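Local coordinates for HTH-type transcriptional regulator ascG (Escherichia coli, PDB 3BRQ), which represses the asc operon as a LacI-family transcription factor that binds DNA sequence-specifically, at the interface of chains A and B. Sequence-based numbering; all coordinates share one arbitrary frame. Chains: chain A/B, HTH-type transcriptional regulator ascG.

Contact 1: the interface of chains A and B. Residues chain A 28, 31, 36, 40, 58; chain B 37, 40-41, 44.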
loop_
_atom_site.group_PDB
_atom_site.type_symbol
_atom_site.label_atom_id
_atom_site.label_comp_id
_atom_site.label_asym_id
_atom_site.label_seq_id
_atom_site.Cartn_x
_atom_site.Cartn_y
_atom_site.Cartn_z
ATOM N N ASN A 28 2.934 -0.487 14.665
ATOM C CA ASN A 28 1.718 -0.406 13.849
ATOM C C ASN A 28 1.367 1.014 13.486
ATOM O O ASN A 28 0.588 1.266 12.556
ATOM C CB ASN A 28 0.543 -1.184 14.472
ATOM C CG ASN A 28 0.015 -0.546 15.776
ATOM O OD1 ASN A 28 -0.403 0.594 15.793
ATOM N ND2 ASN A 28 0.001 -1.320 16.842
ATOM N N TYR A 31 2.023 1.291 9.966
ATOM C CA TYR A 31 1.278 0.441 8.995
ATOM C C TYR A 31 0.302 1.315 8.211
ATOM O O TYR A 31 -0.928 1.159 8.304
ATOM C CB TYR A 31 0.522 -0.687 9.692
ATOM C CG TYR A 31 1.357 -1.646 10.495
ATOM C CD1 TYR A 31 2.758 -1.483 10.647
ATOM C CD2 TYR A 31 0.732 -2.717 11.166
ATOM C CE1 TYR A 31 3.508 -2.385 11.441
ATOM C CE2 TYR A 31 1.468 -3.634 11.929
ATOM C CZ TYR A 31 2.847 -3.476 12.069
ATOM O OH TYR A 31 3.549 -4.407 12.836
ATOM N N PHE A 36 5.080 1.512 3.653
ATOM C CA PHE A 36 4.948 0.282 4.421
ATOM C C PHE A 36 4.530 -0.898 3.524
ATOM O O PHE A 36 5.027 -2.028 3.651
ATOM C CB PHE A 36 3.949 0.439 5.556
ATOM C CG PHE A 36 3.758 -0.820 6.326
ATOM C CD1 PHE A 36 4.770 -1.306 7.149
ATOM C CD2 PHE A 36 2.602 -1.585 6.152
ATOM C CE1 PHE A 36 4.606 -2.508 7.866
ATOM C CE2 PHE A 36 2.439 -2.769 6.859
ATOM C CZ PHE A 36 3.452 -3.212 7.719
ATOM N N LEU A 40 6.912 -4.253 3.126
ATOM C CA LEU A 40 6.469 -5.611 3.389
ATOM C C LEU A 40 6.596 -6.476 2.137
ATOM O O LEU A 40 7.165 -7.554 2.193
ATOM C CB LEU A 40 5.061 -5.659 3.941
ATOM C CG LEU A 40 5.210 -6.481 5.217
ATOM C CD1 LEU A 40 4.455 -5.836 6.345
ATOM C CD2 LEU A 40 4.849 -7.952 5.027
ATOM N N ASP A 58 4.976 -6.650 16.062
ATOM C CA ASP A 58 4.485 -5.312 16.179
ATOM C C ASP A 58 5.197 -4.584 17.335
ATOM O O ASP A 58 5.190 -5.025 18.470
ATOM C CB ASP A 58 2.947 -5.336 16.295
ATOM C CG ASP A 58 2.330 -3.937 16.439
ATOM O OD1 ASP A 58 3.058 -2.939 16.323
ATOM O OD2 ASP A 58 1.113 -3.840 16.697
ATOM N N SER B 37 -2.057 -3.243 4.079
ATOM C CA SER B 37 -1.544 -2.445 5.202
ATOM C C SER B 37 -2.723 -2.031 6.106
ATOM O O SER B 37 -2.582 -2.021 7.337
ATOM C CB SER B 37 -0.754 -1.254 4.714
ATOM O OG SER B 37 -1.647 -0.378 4.104
ATOM N N LEU B 40 -3.628 -5.114 8.159
ATOM C CA LEU B 40 -2.608 -5.385 9.172
ATOM C C LEU B 40 -2.731 -4.374 10.304
ATOM O O LEU B 40 -2.569 -4.697 11.474
ATOM C CB LEU B 40 -1.203 -5.334 8.564
ATOM C CG LEU B 40 -0.001 -5.747 9.425
ATOM C CD1 LEU B 40 -0.143 -7.172 9.998
ATOM C CD2 LEU B 40 1.289 -5.644 8.653
ATOM N N PHE B 41 -3.030 -3.149 9.924
ATOM C CA PHE B 41 -3.171 -2.063 10.889
ATOM C C PHE B 41 -4.291 -2.368 11.863
ATOM O O PHE B 41 -4.122 -2.229 13.074
ATOM C CB PHE B 41 -3.448 -0.735 10.191
ATOM C CG PHE B 41 -3.704 0.397 11.166
ATOM C CD1 PHE B 41 -2.709 0.794 12.051
ATOM C CD2 PHE B 41 -4.957 1.001 11.238
ATOM C CE1 PHE B 41 -2.926 1.826 12.998
ATOM C CE2 PHE B 41 -5.207 2.020 12.183
ATOM C CZ PHE B 41 -4.163 2.444 13.066
ATOM N N ALA B 44 -3.457 -5.506 14.018
ATOM C CA ALA B 44 -2.434 -5.138 15.033
ATOM C C ALA B 44 -3.069 -4.319 16.121
ATOM O O ALA B 44 -2.893 -4.597 17.280
ATOM C CB ALA B 44 -1.277 -4.310 14.413
HETATM O O HOH W 1 -0.359 -5.808 17.625
#

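Contact 2: the interface of chains A and B. Residues chain A 44, 48, 52-55; chain B 56-58, 60, 72.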
loop_
_atom_site.group_PDB
_atom_site.type_symbol
_atom_site.label_atom_id
_atom_site.label_comp_id
_atom_site.label_asym_id
_atom_site.label_seq_id
_atom_site.Cartn_x
_atom_site.Cartn_y
_atom_site.Cartn_z
ATOM N N ALA A 44 9.692 -9.370 2.149
ATOM C CA ALA A 44 9.242 -10.755 1.950
ATOM C C ALA A 44 9.791 -11.334 0.666
ATOM O O ALA A 44 10.336 -12.443 0.663
ATOM C CB ALA A 44 7.680 -10.856 1.989
ATOM N N GLU A 48 12.476 -14.485 0.390
ATOM C CA GLU A 48 12.157 -15.725 -0.388
ATOM C C GLU A 48 13.197 -15.999 -1.480
ATOM O O GLU A 48 13.568 -17.114 -1.689
ATOM C CB GLU A 48 10.795 -15.570 -1.043
ATOM C CG GLU A 48 9.724 -15.359 -0.022
ATOM C CD GLU A 48 8.392 -15.141 -0.630
ATOM O OE1 GLU A 48 8.140 -15.758 -1.676
ATOM O OE2 GLU A 48 7.581 -14.364 -0.060
ATOM N N ARG A 52 14.761 -17.821 2.834
ATOM C CA ARG A 52 14.541 -17.537 4.270
ATOM C C ARG A 52 13.082 -17.232 4.531
ATOM O O ARG A 52 12.360 -16.794 3.633
ATOM C CB ARG A 52 15.407 -16.343 4.758
ATOM C CG ARG A 52 16.820 -16.718 5.384
ATOM C CD ARG A 52 17.789 -17.319 4.346
ATOM N NE ARG A 52 19.102 -17.659 4.895
ATOM C CZ ARG A 52 20.260 -17.665 4.213
ATOM N NH1 ARG A 52 20.291 -17.346 2.934
ATOM N NH2 ARG A 52 21.405 -18.005 4.830
ATOM N N GLN A 53 12.669 -17.401 5.778
ATOM C CA GLN A 53 11.313 -17.085 6.238
ATOM C C GLN A 53 11.312 -15.702 6.858
ATOM O O GLN A 53 12.164 -15.434 7.693
ATOM C CB GLN A 53 10.882 -18.132 7.288
ATOM C CG GLN A 53 9.412 -18.050 7.882
ATOM C CD GLN A 53 8.255 -18.030 6.858
ATOM O OE1 GLN A 53 7.588 -16.994 6.662
ATOM N NE2 GLN A 53 7.967 -19.167 6.277
ATOM N N LEU A 54 10.398 -14.815 6.425
ATOM C CA LEU A 54 10.143 -13.546 7.137
ATOM C C LEU A 54 9.011 -13.690 8.180
ATOM O O LEU A 54 7.925 -14.289 7.922
ATOM C CB LEU A 54 9.881 -12.387 6.165
ATOM C CG LEU A 54 9.859 -10.931 6.684
ATOM C CD1 LEU A 54 11.243 -10.520 7.197
ATOM C CD2 LEU A 54 9.443 -9.958 5.615
ATOM N N LEU A 55 9.285 -13.159 9.361
ATOM C CA LEU A 55 8.322 -13.093 10.431
ATOM C C LEU A 55 8.287 -11.647 10.933
ATOM O O LEU A 55 9.345 -11.064 11.148
ATOM C CB LEU A 55 8.800 -14.012 11.573
ATOM C CG LEU A 55 7.875 -14.352 12.725
ATOM C CD1 LEU A 55 6.675 -15.128 12.209
ATOM C CD2 LEU A 55 8.656 -15.260 13.750
ATOM N N LEU B 56 3.158 -12.016 12.184
ATOM C CA LEU B 56 2.743 -12.241 10.769
ATOM C C LEU B 56 3.824 -13.056 10.072
ATOM O O LEU B 56 4.961 -12.645 10.054
ATOM C CB LEU B 56 2.598 -10.907 10.043
ATOM C CG LEU B 56 2.498 -10.863 8.530
ATOM C CD1 LEU B 56 1.141 -11.354 8.070
ATOM C CD2 LEU B 56 2.675 -9.403 8.087
ATOM N N ALA B 57 3.444 -14.173 9.459
ATOM C CA ALA B 57 4.387 -14.946 8.677
ATOM C C ALA B 57 4.105 -14.764 7.176
ATOM O O ALA B 57 2.950 -14.800 6.727
ATOM C CB ALA B 57 4.329 -16.472 9.098
ATOM N N ASP B 58 5.167 -14.551 6.410
ATOM C CA ASP B 58 5.085 -14.525 4.967
ATOM C C ASP B 58 4.488 -15.892 4.496
ATOM O O ASP B 58 5.081 -16.930 4.689
ATOM C CB ASP B 58 6.496 -14.383 4.418
ATOM C CG ASP B 58 6.547 -14.210 2.919
ATOM O OD1 ASP B 58 5.457 -14.064 2.305
ATOM O OD2 ASP B 58 7.704 -14.235 2.389
ATOM N N LYS B 60 4.315 -16.418 1.451
ATOM C CA LYS B 60 5.132 -16.554 0.210
ATOM C C LYS B 60 4.273 -16.580 -1.021
ATOM O O LYS B 60 3.483 -15.668 -1.218
ATOM C CB LYS B 60 6.108 -17.742 0.267
ATOM C CG LYS B 60 6.968 -17.768 1.486
ATOM C CD LYS B 60 7.916 -18.942 1.547
ATOM C CE LYS B 60 8.726 -18.822 2.871
ATOM N NZ LYS B 60 9.695 -19.970 3.086
ATOM N N TYR B 72 4.294 -23.452 10.576
ATOM C CA TYR B 72 5.367 -22.690 11.177
ATOM C C TYR B 72 4.835 -21.917 12.366
ATOM O O TYR B 72 5.394 -22.004 13.450
ATOM C CB TYR B 72 6.010 -21.753 10.157
ATOM C CG TYR B 72 7.137 -20.885 10.694
ATOM C CD1 TYR B 72 8.294 -21.458 11.251
ATOM C CD2 TYR B 72 7.047 -19.501 10.660
ATOM C CE1 TYR B 72 9.338 -20.657 11.750
ATOM C CE2 TYR B 72 8.103 -18.688 11.163
ATOM C CZ TYR B 72 9.239 -19.286 11.703
ATOM O OH TYR B 72 10.282 -18.497 12.219
HETATM O O HOH W 2 9.401 -15.596 3.654
HETATM O O HOH W 3 11.766 -18.998 1.592
#

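Contact 1: the interface of chains A and B
OD2 of the A:Asp58 carboxylate lies 3.3 Å from the methyl CB of B:Ala44, gripped there by the A:Asn28 amide and a water. Within chain A, the side-chain amide ND2 of A:Asn28 donates to the syn lone pair of this OD2 at 2.8 Å. The bond is nearly straight (175° at H) and runs almost in the amide plane, which should fix the rotation of both flat groups. The water, 2.6 Å from OD2 of A:Asp58, continues to the backbone O of B:Ala44, a polar bridge between the chains. An alanine in place of A:Asp58 would probably leave the A:Asn28 amide without its acceptor and free to turn, and the bridging water without this partner. Beside this polar corner the contact is mostly apolar. B:Leu40, its CG anti to the backbone N (chi1 -173°), sends CD2 to the edge of the A:Phe36 ring, 3.4 Å from CZ, while its CG lies 3.6 Å from CD2 of A:Tyr31. The same B:Leu40 CD2 and A:Phe36 CZ share one face of the A:Tyr31 ring, both toward its rim; CA of A:Asn28 lies over the centre of the opposite face. B:Phe41 brings CD1 within 3.4 Å of the backbone O of A:Asn28. The patch thus fits helix 36-49 of one subunit against an aromatic surface built by A:Tyr31 and A:Phe36, as suits the dimeric build of LacI-family repressors.

Contact 2: the interface of chains A and B
Strand 53-57 of chain A runs antiparallel to strand 53-60 of chain B, while the end of A helix 36-49 meets the same B strand and B:Tyr72 of helix 63-75 packs on side chains of the A strand. In this LacI-family regulator, with its periplasmic-binding-protein-like core, an edge-strand pairing is supplemented by side chains. A:Leu55 and B:Ala57 form the beta bridge, and N of B:Asp58 donates to O of A:Leu54 at 3.2 Å. Beyond the strand pairing, A:Glu48 and B:Asp58 meet tip to tip, their carboxylate planes 44° apart and OE2 of the former 2.5 Å from OD2 of the latter. So short a pair of acidic oxygens would be a hydrogen bond if they share a proton, which the structure alone does not show. Inside chain B, the N of B:Lys60 reaches OD1 of B:Asp58 from above the carboxylate plane at 2.8 Å, and might ease the charge there. A water joins OD2 of B:Asp58 to N and O of A:Leu54 and A:Arg52 respectively. The extended B:Lys60 chain lays its CB 3.6 Å from CD of A:Glu48, then carries NZ to a second water, 2.7 Å away, that also reaches O of A:Arg52. A:Gln53 has CG anti to the backbone N (chi1 -177°), which sets CG 3.6 Å from CE2 of B:Tyr72, with amide and ring planes 20° apart as the two side chains pass in opposite directions. A bend at chi2 turns its OE1 toward B:Asp58 and NE2 toward CE of B:Lys60. As modelled, OE1 faces O of B:Asp58, acceptor to acceptor, so the orientation of this amide is doubtful. CD1 of A:Leu55 adds a looser contact with the same tyrosine.

The C-alpha centres of contact 1 and contact 2 lie about 15 Å apart in one two-fold interface. Both draw on helix 36-49, and Ala44 and Asp58 appear in each with the chains exchanged. By symmetry, the Asp58 carboxylate that faces Asn28 of its own chain in contact 1 should also face Glu48 of the partner in contact 2, joining the apolar helix packing to the strand pairing. Each subunit therefore offers both surfaces at once, and the doubled set is likely to hold the N-terminal halves of the two cores together, in the region next to the DNA-binding heads.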